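Local coordinates for pngf-ii (Elizabethkingia meningoseptica, PDB 4R4X), which probably removes N-linked glycans from glycoproteins as a peptide:N-glycosidase of the PNGase F family, at residues 327-339 / 365-379. Sequence-based numbering, arbitrary orientation.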
loop_
_atom_site.group_PDB
_atom_site.type_symbol
_atom_site.label_atom_id
_atom_site.label_comp_id
_atom_site.label_asym_id
_atom_site.label_seq_id
_atom_site.Cartn_x
_atom_site.Cartn_y
_atom_site.Cartn_z
ATOM N N PRO A 327 -4.240 -7.812 -8.324
ATOM C CA PRO A 327 -3.917 -6.821 -7.325
ATOM C C PRO A 327 -3.539 -5.488 -7.963
ATOM O O PRO A 327 -2.885 -5.466 -9.014
ATOM C CB PRO A 327 -2.705 -7.418 -6.655
ATOM C CG PRO A 327 -1.987 -8.125 -7.779
ATOM C CD PRO A 327 -3.031 -8.515 -8.785
ATOM N N TYR A 328 -3.960 -4.411 -7.309
ATOM C CA TYR A 328 -3.635 -3.055 -7.708
ATOM C C TYR A 328 -3.252 -2.262 -6.465
ATOM O O TYR A 328 -4.024 -2.192 -5.505
ATOM C CB TYR A 328 -4.830 -2.364 -8.348
ATOM C CG TYR A 328 -5.572 -3.100 -9.450
ATOM C CD1 TYR A 328 -6.560 -4.025 -9.145
ATOM C CD2 TYR A 328 -5.334 -2.811 -10.800
ATOM C CE1 TYR A 328 -7.294 -4.651 -10.142
ATOM C CE2 TYR A 328 -6.052 -3.450 -11.806
ATOM C CZ TYR A 328 -7.030 -4.366 -11.465
ATOM O OH TYR A 328 -7.784 -4.996 -12.435
ATOM N N ARG A 329 -2.087 -1.636 -6.484
ATOM C CA ARG A 329 -1.683 -0.822 -5.357
ATOM C C ARG A 329 -1.017 0.446 -5.857
ATOM O O ARG A 329 -0.056 0.395 -6.645
ATOM C CB ARG A 329 -0.747 -1.596 -4.420
ATOM C CG ARG A 329 -0.488 -0.904 -3.073
ATOM C CD ARG A 329 0.403 -1.741 -2.151
ATOM N NE ARG A 329 0.418 -1.260 -0.757
ATOM C CZ ARG A 329 1.326 -1.596 0.161
ATOM N NH1 ARG A 329 2.346 -2.393 -0.148
ATOM N NH2 ARG A 329 1.243 -1.115 1.409
ATOM N N GLN A 330 -1.521 1.574 -5.369
ATOM C CA GLN A 330 -1.016 2.884 -5.756
ATOM C C GLN A 330 -0.578 3.723 -4.538
ATOM O O GLN A 330 -1.265 3.775 -3.506
ATOM C CB GLN A 330 -2.098 3.650 -6.494
ATOM C CG GLN A 330 -1.615 5.024 -6.982
ATOM C CD GLN A 330 -2.382 5.567 -8.155
ATOM O OE1 GLN A 330 -2.719 6.773 -8.230
ATOM N NE2 GLN A 330 -2.659 4.724 -9.075
ATOM N N ASP A 331 0.559 4.371 -4.693
ATOM C CA ASP A 331 1.081 5.373 -3.751
ATOM C C ASP A 331 0.225 6.620 -3.923
ATOM O O ASP A 331 0.110 7.144 -5.022
ATOM C CB ASP A 331 2.525 5.627 -4.119
ATOM C CG ASP A 331 3.242 6.632 -3.207
ATOM O OD1 ASP A 331 2.590 7.345 -2.401
ATOM O OD2 ASP A 331 4.483 6.703 -3.346
ATOM N N ILE A 332 -0.405 7.075 -2.851
ATOM C CA ILE A 332 -1.243 8.270 -2.905
ATOM C C ILE A 332 -0.786 9.336 -1.885
ATOM O O ILE A 332 -1.597 10.148 -1.429
ATOM C CB ILE A 332 -2.731 7.918 -2.670
ATOM C CG1 ILE A 332 -2.913 7.037 -1.440
ATOM C CG2 ILE A 332 -3.324 7.220 -3.883
ATOM C CD1 ILE A 332 -4.380 6.918 -1.042
ATOM N N THR A 333 0.507 9.359 -1.596
ATOM C CA THR A 333 1.120 10.232 -0.551
ATOM C C THR A 333 0.790 11.704 -0.762
ATOM O O THR A 333 0.495 12.425 0.200
ATOM C CB THR A 333 2.656 9.989 -0.492
ATOM O OG1 THR A 333 2.889 8.628 -0.090
ATOM C CG2 THR A 333 3.359 10.944 0.472
ATOM N N GLU A 334 0.756 12.137 -2.023
ATOM C CA GLU A 334 0.391 13.516 -2.359
ATOM C C GLU A 334 -1.063 13.948 -2.010
ATOM O O GLU A 334 -1.367 15.148 -2.005
ATOM C CB GLU A 334 0.701 13.813 -3.860
ATOM C CG GLU A 334 -0.340 13.357 -4.879
ATOM C CD GLU A 334 -0.256 11.883 -5.274
ATOM O OE1 GLU A 334 0.364 11.082 -4.546
ATOM O OE2 GLU A 334 -0.825 11.518 -6.323
ATOM N N LEU A 335 -1.957 12.999 -1.744
ATOM C CA LEU A 335 -3.330 13.343 -1.354
ATOM C C LEU A 335 -3.531 13.420 0.164
ATOM O O LEU A 335 -4.660 13.610 0.647
ATOM C CB LEU A 335 -4.326 12.342 -1.972
ATOM C CG LEU A 335 -4.298 12.264 -3.501
ATOM C CD1 LEU A 335 -5.209 11.163 -4.020
ATOM C CD2 LEU A 335 -4.674 13.623 -4.085
ATOM N N ARG A 336 -2.433 13.279 0.895
ATOM C CA ARG A 336 -2.425 13.390 2.347
ATOM C C ARG A 336 -3.260 14.586 2.882
ATOM O O ARG A 336 -4.071 14.399 3.766
ATOM C CB ARG A 336 -0.982 13.442 2.871
ATOM C CG ARG A 336 -0.884 13.438 4.398
ATOM C CD ARG A 336 0.508 13.796 4.907
ATOM N NE ARG A 336 0.822 15.177 4.551
ATOM C CZ ARG A 336 0.304 16.240 5.162
ATOM N NH1 ARG A 336 -0.516 16.115 6.205
ATOM N NH2 ARG A 336 0.635 17.441 4.730
ATOM N N PRO A 337 -3.089 15.797 2.314
ATOM C CA PRO A 337 -3.865 16.947 2.814
ATOM C C PRO A 337 -5.385 16.791 2.699
ATOM O O PRO A 337 -6.106 17.372 3.492
ATOM C CB PRO A 337 -3.378 18.112 1.950
ATOM C CG PRO A 337 -2.010 17.688 1.509
ATOM C CD PRO A 337 -2.135 16.200 1.271
ATOM N N GLN A 338 -5.861 16.015 1.731
ATOM C CA GLN A 338 -7.278 15.779 1.556
ATOM C C GLN A 338 -7.763 14.636 2.456
ATOM O O GLN A 338 -8.943 14.560 2.748
ATOM C CB GLN A 338 -7.566 15.487 0.071
ATOM C CG GLN A 338 -9.022 15.303 -0.328
ATOM C CD GLN A 338 -9.852 16.575 -0.210
ATOM O OE1 GLN A 338 -10.997 16.549 0.259
ATOM N NE2 GLN A 338 -9.281 17.688 -0.626
ATOM N N LEU A 339 -6.858 13.760 2.897
ATOM C CA LEU A 339 -7.235 12.572 3.704
ATOM C C LEU A 339 -7.048 12.731 5.199
ATOM O O LEU A 339 -7.817 12.175 5.979
ATOM C CB LEU A 339 -6.419 11.365 3.257
ATOM C CG LEU A 339 -6.617 10.879 1.820
ATOM C CD1 LEU A 339 -5.441 9.987 1.433
ATOM C CD2 LEU A 339 -7.928 10.139 1.686
ATOM N N SER A 365 -3.160 1.982 3.573
ATOM C CA SER A 365 -2.103 1.831 4.558
ATOM C C SER A 365 -1.307 3.130 4.688
ATOM O O SER A 365 -1.038 3.836 3.684
ATOM C CB SER A 365 -1.165 0.676 4.211
ATOM O OG SER A 365 -0.496 0.887 2.990
ATOM N N ILE A 366 -0.957 3.430 5.932
ATOM C CA ILE A 366 -0.213 4.625 6.305
ATOM C C ILE A 366 1.072 4.201 7.000
ATOM O O ILE A 366 1.050 3.446 7.989
ATOM C CB ILE A 366 -1.026 5.538 7.237
ATOM C CG1 ILE A 366 -2.397 5.834 6.639
ATOM C CG2 ILE A 366 -0.252 6.841 7.520
ATOM C CD1 ILE A 366 -3.458 6.102 7.674
ATOM N N HIS A 367 2.194 4.674 6.460
ATOM C CA HIS A 367 3.507 4.221 6.861
ATOM C C HIS A 367 4.299 5.374 7.497
ATOM O O HIS A 367 4.286 6.490 6.958
ATOM C CB HIS A 367 4.237 3.617 5.664
ATOM C CG HIS A 367 3.458 2.522 5.012
ATOM N ND1 HIS A 367 3.596 1.191 5.364
ATOM C CD2 HIS A 367 2.458 2.570 4.105
ATOM C CE1 HIS A 367 2.747 0.463 4.663
ATOM N NE2 HIS A 367 2.029 1.278 3.909
ATOM N N PRO A 368 4.964 5.104 8.644
ATOM C CA PRO A 368 5.611 6.096 9.524
ATOM C C PRO A 368 6.953 6.611 8.975
ATOM O O PRO A 368 7.967 6.618 9.668
ATOM C CB PRO A 368 5.833 5.301 10.831
ATOM C CG PRO A 368 6.034 3.899 10.359
ATOM C CD PRO A 368 5.046 3.742 9.235
ATOM N N ASP A 369 6.941 7.062 7.736
ATOM C CA ASP A 369 8.117 7.552 7.079
ATOM C C ASP A 369 8.347 9.032 7.431
ATOM O O ASP A 369 7.511 9.665 8.062
ATOM C CB ASP A 369 7.915 7.410 5.562
ATOM C CG ASP A 369 7.998 5.988 5.105
ATOM O OD1 ASP A 369 8.808 5.232 5.694
ATOM O OD2 ASP A 369 7.278 5.616 4.140
ATOM N N GLN A 370 9.468 9.566 6.974
ATOM C CA GLN A 370 9.773 10.999 7.092
ATOM C C GLN A 370 10.301 11.462 5.722
ATOM O O GLN A 370 11.347 12.090 5.627
ATOM C CB GLN A 370 10.792 11.251 8.222
ATOM C CG GLN A 370 10.393 10.664 9.592
ATOM C CD GLN A 370 11.549 10.516 10.590
ATOM O OE1 GLN A 370 12.687 10.197 10.230
ATOM N NE2 GLN A 370 11.245 10.720 11.867
ATOM N N GLN A 371 9.566 11.141 4.663
ATOM C CA GLN A 371 9.999 11.454 3.298
ATOM C C GLN A 371 9.939 12.959 3.019
ATOM O O GLN A 371 9.036 13.652 3.496
ATOM C CB GLN A 371 9.172 10.680 2.254
ATOM C CG GLN A 371 7.710 11.045 2.180
ATOM C CD GLN A 371 7.419 12.310 1.364
ATOM O OE1 GLN A 371 8.160 12.682 0.457
ATOM N NE2 GLN A 371 6.316 12.946 1.672
ATOM N N LYS A 372 10.880 13.425 2.203
ATOM C CA LYS A 372 11.088 14.858 1.933
ATOM C C LYS A 372 10.962 15.149 0.433
ATOM O O LYS A 372 11.455 16.153 -0.049
ATOM C CB LYS A 372 12.486 15.245 2.407
ATOM C CG LYS A 372 12.726 15.029 3.895
ATOM C CD LYS A 372 11.780 15.887 4.721
ATOM C CE LYS A 372 12.377 16.305 6.063
ATOM N NZ LYS A 372 12.269 15.182 7.035
ATOM N N ILE A 373 10.286 14.263 -0.291
ATOM C CA ILE A 373 10.191 14.318 -1.753
ATOM C C ILE A 373 8.847 14.839 -2.247
ATOM O O ILE A 373 8.800 15.572 -3.244
ATOM C CB ILE A 373 10.471 12.921 -2.354
ATOM C CG1 ILE A 373 11.966 12.600 -2.224
ATOM C CG2 ILE A 373 10.077 12.842 -3.815
ATOM C CD1 ILE A 373 12.248 11.129 -2.027
ATOM N N VAL A 374 7.771 14.470 -1.561
ATOM C CA VAL A 374 6.429 14.946 -1.874
ATOM C C VAL A 374 6.003 15.925 -0.790
ATOM O O VAL A 374 5.727 15.519 0.348
ATOM C CB VAL A 374 5.445 13.751 -1.946
ATOM C CG1 VAL A 374 4.028 14.239 -2.165
ATOM C CG2 VAL A 374 5.898 12.798 -3.044
ATOM N N ASN A 375 5.994 17.218 -1.129
ATOM C CA ASN A 375 5.923 18.278 -0.126
ATOM C C ASN A 375 4.720 19.222 -0.246
ATOM O O ASN A 375 4.693 20.266 0.404
ATOM C CB ASN A 375 7.213 19.096 -0.172
ATOM C CG ASN A 375 8.420 18.257 0.137
ATOM O OD1 ASN A 375 8.502 17.677 1.207
ATOM N ND2 ASN A 375 9.352 18.171 -0.796
ATOM N N ASN A 376 3.733 18.860 -1.059
ATOM C CA ASN A 376 2.531 19.694 -1.196
ATOM C C ASN A 376 1.704 19.653 0.076
ATOM O O ASN A 376 1.600 18.607 0.697
ATOM C CB ASN A 376 1.702 19.316 -2.410
ATOM C CG ASN A 376 1.099 17.918 -2.318
ATOM O OD1 ASN A 376 -0.142 17.748 -2.223
ATOM N ND2 ASN A 376 1.946 16.927 -2.360
ATOM N N ASN A 377 1.155 20.797 0.489
ATOM C CA ASN A 377 0.223 20.846 1.622
ATOM C C ASN A 377 -1.150 21.322 1.194
ATOM O O ASN A 377 -1.995 21.637 2.040
ATOM C CB ASN A 377 0.758 21.717 2.768
ATOM C CG ASN A 377 1.142 23.112 2.310
ATOM O OD1 ASN A 377 0.732 23.561 1.252
ATOM N ND2 ASN A 377 1.932 23.802 3.116
ATOM N N PHE A 378 -1.364 21.350 -0.121
ATOM C CA PHE A 378 -2.558 21.862 -0.758
ATOM C C PHE A 378 -3.005 20.890 -1.837
ATOM O O PHE A 378 -2.176 20.400 -2.610
ATOM C CB PHE A 378 -2.261 23.227 -1.381
ATOM C CG PHE A 378 -3.423 23.846 -2.121
ATOM C CD1 PHE A 378 -3.621 23.592 -3.464
ATOM C CD2 PHE A 378 -4.299 24.720 -1.470
ATOM C CE1 PHE A 378 -4.677 24.178 -4.155
ATOM C CE2 PHE A 378 -5.360 25.288 -2.150
ATOM C CZ PHE A 378 -5.537 25.033 -3.501
ATOM N N VAL A 379 -4.306 20.604 -1.852
ATOM C CA VAL A 379 -4.973 19.743 -2.837
ATOM C C VAL A 379 -6.316 20.367 -3.202
ATOM O O VAL A 379 -7.102 20.679 -2.317
ATOM C CB VAL A 379 -5.237 18.335 -2.251
ATOM C CG1 VAL A 379 -6.035 17.484 -3.213
ATOM C CG2 VAL A 379 -3.924 17.645 -1.911
HETATM O O HOH W 1 -1.942 -0.343 0.702
#
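Val379 and Pro337 meet where the connection between two beta-sandwich domains, probably jelly rolls as in PNGase F, runs past the short helix 336-339. The chain leaves strand 358-367 of one antiparallel sheet, runs alongside the 3-10 turn and helix that follow strand 326-331, and enters strand 378-384 at the margin of another sheet. With CG1 anti to its backbone N (chi1 175°), Val379 spreads its two methyls over different neighbours: CG2 lies 3.9 Å from Pro337 CG and also touches the backbone O of Glu334, while CG1 reaches Leu335 CD2 and the CB of Gln338. Val533 and Leu535 of strand 527-537 also pack on Val379. The Pro337 ring presses its CG against the peptide joining Asn377 to Phe378, 3.7 Å from Asn377 C. Five residues before Val379, Val374 sets CG1 against the base of Glu334, 3.7 Å from its CA; the Glu334 carboxylate bends away to a salt bridge with Arg422 and a hydrogen bond with Tyr498. Thr333 turns its methyl CG2 toward the Gln371 amide, leaving OG1 for Asp331, whose OD1 also accepts the Thr333 N-H in an Asx turn. Gln371, bent at chi2, staples its own loop: OE1 takes the N-H groups of Ile373 and Val374, and NE2 gives a nearly straight bond (171°) to Val374 O. On the four-stranded sheet, the extended Arg329 side chain reaches across the intervening strand 231-240. Ser365 OG lies at the guanidinium edge, and His367 NE2 approaches obliquely, 3.5 Å from Arg329 NH2, with the ring plane turned 62° from the guanidinium. Ser365 OG is hydrogen-bonded to His367 NE2, and a water links Ser365 OG to Arg329, accepting from NE at 2.9 Å.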